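Local coordinates for protein probable D-tyrosyl-tRNA(Tyr) deacylase 1 (Homo sapiens, PDB 2OKV) that removes D-amino acids from mischarged tRNAs and glycine from mischarged tRNA(Ala), and may also act as an ATPase in DNA replication, at residues 42-46 against 108-113; 79-83 against 93-97. All blocks are in the same frame, centred on the assembly; numbering follows the deposited sequence.

Contact 1: 42-46 against 108-113; sequences LEHMV and SFLEQL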
# COMPACT_ATOMS: atom_id res chain seq x y z
N LEU B 42 4.01 19.10 3.64
CA LEU B 42 5.27 18.41 3.92
C LEU B 42 5.43 18.23 5.44
O LEU B 42 5.61 17.10 5.90
CB LEU B 42 6.44 19.23 3.36
CG LEU B 42 7.88 18.70 3.41
CD1 LEU B 42 8.73 19.50 2.43
CD2 LEU B 42 8.47 18.78 4.83
N GLU B 43 5.34 19.33 6.19
CA GLU B 43 5.49 19.30 7.66
C GLU B 43 4.39 18.50 8.36
O GLU B 43 4.66 17.74 9.30
CB GLU B 43 5.59 20.72 8.21
CG GLU B 43 6.89 21.39 7.77
CD GLU B 43 7.14 22.77 8.33
OE1 GLU B 43 6.45 23.17 9.29
OE2 GLU B 43 8.07 23.47 7.83
N HIS B 44 3.16 18.65 7.88
CA HIS B 44 2.02 17.90 8.43
C HIS B 44 2.14 16.39 8.19
O HIS B 44 1.86 15.59 9.09
CB HIS B 44 0.70 18.45 7.88
CG HIS B 44 0.24 19.71 8.54
ND1 HIS B 44 1.06 20.81 8.72
CD2 HIS B 44 -0.96 20.05 9.06
CE1 HIS B 44 0.38 21.77 9.32
NE2 HIS B 44 -0.85 21.34 9.53
N MET B 45 2.55 15.99 7.00
CA MET B 45 2.73 14.57 6.68
C MET B 45 3.85 13.93 7.50
O MET B 45 3.69 12.81 8.01
CB MET B 45 2.95 14.35 5.19
CG MET B 45 3.04 12.88 4.75
SD MET B 45 1.57 11.90 5.16
CE MET B 45 0.42 12.34 3.86
N VAL B 46 4.98 14.63 7.65
CA VAL B 46 6.06 14.16 8.52
C VAL B 46 5.52 13.88 9.95
O VAL B 46 5.74 12.80 10.50
CB VAL B 46 7.20 15.18 8.59
CG1 VAL B 46 8.15 14.85 9.73
CG2 VAL B 46 7.96 15.22 7.25
N SER B 108 13.63 17.47 0.42
CA SER B 108 13.30 18.33 1.57
C SER B 108 12.44 17.58 2.60
O SER B 108 12.62 17.74 3.83
CB SER B 108 12.60 19.61 1.12
OG SER B 108 13.46 20.45 0.36
N PHE B 109 11.49 16.79 2.09
CA PHE B 109 10.62 15.98 2.93
C PHE B 109 11.41 14.98 3.77
O PHE B 109 11.20 14.86 4.99
CB PHE B 109 9.59 15.25 2.06
CG PHE B 109 8.80 14.23 2.81
CD1 PHE B 109 7.60 14.59 3.43
CD2 PHE B 109 9.27 12.93 2.93
CE1 PHE B 109 6.87 13.67 4.15
CE2 PHE B 109 8.55 11.99 3.66
CZ PHE B 109 7.34 12.37 4.28
N LEU B 110 12.34 14.27 3.12
CA LEU B 110 13.19 13.30 3.82
C LEU B 110 14.05 13.99 4.86
O LEU B 110 14.30 13.43 5.93
CB LEU B 110 14.10 12.56 2.85
CG LEU B 110 13.60 11.31 2.15
CD1 LEU B 110 14.78 10.78 1.38
CD2 LEU B 110 13.07 10.23 3.11
N GLU B 111 14.52 15.19 4.53
CA GLU B 111 15.34 15.96 5.46
C GLU B 111 14.56 16.42 6.71
O GLU B 111 15.14 16.44 7.81
CB GLU B 111 16.05 17.12 4.74
CG GLU B 111 17.11 17.87 5.54
CD GLU B 111 18.31 17.02 5.98
OE1 GLU B 111 18.49 15.87 5.52
OE2 GLU B 111 19.08 17.51 6.82
N GLN B 112 13.28 16.78 6.56
CA GLN B 112 12.45 17.16 7.72
C GLN B 112 12.22 15.94 8.61
O GLN B 112 12.26 16.04 9.83
CB GLN B 112 11.08 17.76 7.34
CG GLN B 112 10.69 19.14 8.01
CD GLN B 112 10.53 19.16 9.54
OE1 GLN B 112 11.45 18.81 10.29
NE2 GLN B 112 9.36 19.63 10.02
N LEU B 113 11.95 14.81 7.97
CA LEU B 113 11.80 13.53 8.65
C LEU B 113 13.02 13.19 9.50
O LEU B 113 12.88 12.81 10.67
CB LEU B 113 11.59 12.41 7.64
CG LEU B 113 10.30 11.60 7.47
CD1 LEU B 113 10.66 10.29 6.78
CD2 LEU B 113 9.52 11.32 8.74
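V46 and F109 make the tightest meeting of this helix pair. The CG2 methyl of V46 lies 3.6 Å from CE1 of the F109 ring, set oblique to the ring plane. The V46 branches divide the work. CG2 takes the ring and CB of Q112, while CG1 of V46 reaches CD2 of L113 at 3.9 Å. M45 adds its CG against the same ring carbon, F109 CE1, at 4.0 Å; its chain then bends at chi2 and chi3, and its end leads away from 108-113.

One turn earlier, L42 lies across the backbone of F109. CG of L42 is 3.9 Å from CA of F109, and CD2 of L42 packs 3.8 Å from CB of Q112. The first torsions of L42 (chi1 -175°) and F109 (chi1 171°) both place CG opposite the backbone N, and each side chain ends nearer the partner helix than it starts. Q112 reaches toward E43, and NE2 of Q112 is 3.8 Å from the aliphatic CG of E43. That is packing; the carboxylate OE2 of E43 bonds instead to Q39 in its own helix. No hydrogen bond joins the two segments.

The segment axes approach to 9.7 Å and cross at -46°, with the helices running in broadly the same direction. I49 and L50 of helix 39-51 extend the apolar seam along F109 and L113. The contact thus joins helix 39-51 to helix 99-116, with L113 packed on C76 and I122 of the neighbouring parallel strands 73-78 and 122-124 of the five-stranded sheet.

Contact 2: 79-83 against 93-97; sequences QFTLQ and FHLAM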
# COMPACT_ATOMS: atom_id res chain seq x y z
N GLN B 79 6.47 7.81 -4.67
CA GLN B 79 5.45 7.02 -5.37
C GLN B 79 4.37 7.94 -5.95
O GLN B 79 3.30 8.11 -5.34
CB GLN B 79 4.80 6.02 -4.39
CG GLN B 79 3.73 5.09 -4.99
CD GLN B 79 4.32 3.94 -5.79
OE1 GLN B 79 4.40 2.83 -5.30
NE2 GLN B 79 4.74 4.21 -7.03
N PHE B 80 4.63 8.51 -7.12
CA PHE B 80 3.69 9.43 -7.77
C PHE B 80 2.36 8.79 -8.18
O PHE B 80 1.40 9.50 -8.42
CB PHE B 80 4.35 10.11 -9.00
CG PHE B 80 4.51 9.20 -10.19
CD1 PHE B 80 3.48 9.04 -11.12
CD2 PHE B 80 5.70 8.50 -10.39
CE1 PHE B 80 3.62 8.20 -12.22
CE2 PHE B 80 5.86 7.65 -11.49
CZ PHE B 80 4.81 7.50 -12.41
N THR B 81 2.30 7.45 -8.26
CA THR B 81 1.07 6.75 -8.70
C THR B 81 -0.11 6.92 -7.75
O THR B 81 -1.28 6.75 -8.14
CB THR B 81 1.29 5.24 -8.97
OG1 THR B 81 1.81 4.60 -7.80
CG2 THR B 81 2.28 5.03 -10.12
N LEU B 82 0.19 7.24 -6.49
CA LEU B 82 -0.85 7.51 -5.51
C LEU B 82 -1.66 8.77 -5.84
O LEU B 82 -2.79 8.92 -5.39
CB LEU B 82 -0.26 7.60 -4.11
CG LEU B 82 0.38 6.34 -3.56
CD1 LEU B 82 1.03 6.66 -2.24
CD2 LEU B 82 -0.65 5.24 -3.38
N GLN B 83 -1.08 9.66 -6.65
CA GLN B 83 -1.77 10.85 -7.17
C GLN B 83 -2.47 10.57 -8.51
O GLN B 83 -2.31 11.31 -9.48
CB GLN B 83 -0.79 12.02 -7.30
CG GLN B 83 -0.21 12.52 -5.97
CD GLN B 83 -1.28 13.11 -5.05
OE1 GLN B 83 -1.17 13.02 -3.83
NE2 GLN B 83 -2.31 13.70 -5.64
N PHE B 93 -1.95 10.99 -14.43
CA PHE B 93 -1.14 11.47 -13.30
C PHE B 93 -0.97 12.98 -13.26
O PHE B 93 -0.00 13.47 -12.66
CB PHE B 93 0.22 10.76 -13.28
CG PHE B 93 0.12 9.26 -13.26
CD1 PHE B 93 0.32 8.52 -14.42
CD2 PHE B 93 -0.21 8.59 -12.08
CE1 PHE B 93 0.21 7.13 -14.41
CE2 PHE B 93 -0.33 7.20 -12.06
CZ PHE B 93 -0.12 6.47 -13.24
N HIS B 94 -1.91 13.71 -13.85
CA HIS B 94 -1.83 15.18 -13.96
C HIS B 94 -1.78 15.90 -12.61
O HIS B 94 -1.33 17.04 -12.54
CB HIS B 94 -2.99 15.73 -14.79
CG HIS B 94 -4.27 15.87 -14.02
ND1 HIS B 94 -5.25 14.90 -14.02
CD2 HIS B 94 -4.73 16.87 -13.23
CE1 HIS B 94 -6.26 15.29 -13.25
NE2 HIS B 94 -5.97 16.49 -12.77
N LEU B 95 -2.27 15.24 -11.56
CA LEU B 95 -2.29 15.82 -10.22
C LEU B 95 -0.96 15.62 -9.48
O LEU B 95 -0.67 16.31 -8.50
CB LEU B 95 -3.45 15.26 -9.38
CG LEU B 95 -4.37 16.27 -8.66
CD1 LEU B 95 -3.62 17.48 -8.07
CD2 LEU B 95 -5.48 16.76 -9.60
N ALA B 96 -0.16 14.66 -9.95
CA ALA B 96 1.16 14.43 -9.37
C ALA B 96 2.10 15.59 -9.75
O ALA B 96 2.01 16.14 -10.85
CB ALA B 96 1.73 13.11 -9.84
N MET B 97 2.98 15.96 -8.82
CA MET B 97 4.01 16.97 -9.09
C MET B 97 5.05 16.40 -10.06
O MET B 97 5.56 15.30 -9.84
CB MET B 97 4.67 17.42 -7.78
CG MET B 97 5.64 18.61 -7.91
SD MET B 97 6.43 18.95 -6.33
CE MET B 97 5.13 19.78 -5.42
O HOH W 1 -3.64 12.58 -11.44
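F80 and F93 form a T-shaped pair. The edge of F80 points into one face of F93, with CE1 of F80 3.7 Å above the F93 plane and over its centre. The ring centroids are 5.1 Å apart and the planes stand at 80°. One face of the F80 ring carries CG2 of its neighbour T81, near the rim. CE2 of F93 also meets T81, 3.7 Å from its CA. W63 of the second subunit meets the F93 ring and packs on F80 and T81.

The F80 CG sits between its backbone N and carbonyl carbon (chi1 74°), which brings the ring up to F93. Apart from the rings, CB of Q83 packs 3.7 Å from CB of A96. A type I turn from F93 to A96 shapes the second segment, closed by the bond from A96 N to F93 O. One water donates to Q83 O at 2.7 Å and accepts from L95 N at 3.0 Å.

T81 OG1 bonds to T142 O of the second subunit. The Q79 amide bonds to T142 OG1 and to O of P140 there, by similarity part of the Gly-cisPro motif that rejects L-amino acids. Within the chain the segments meet by aromatic and apolar packing and one water bridge, while these direct side-chain bonds cross to the second subunit.

Contact 1 is the buried one, joining two helices beside the main sheet, and no other chain touches it. Contact 2 is partly buried and joins two parts of the loop that runs from strand 73-78 to helix 99-116, against the second subunit. Their centres are 18 Å apart, and their nearest atoms about 8 Å, without touching. Helix 99-116 follows directly from the loop of contact 2 and supplies 108-113 to contact 1. Neither contact has a direct hydrogen bond between its segments. Contact 1 relies mainly on aliphatic branches around one ring, whereas contact 2 pairs two rings and adds a bridging water.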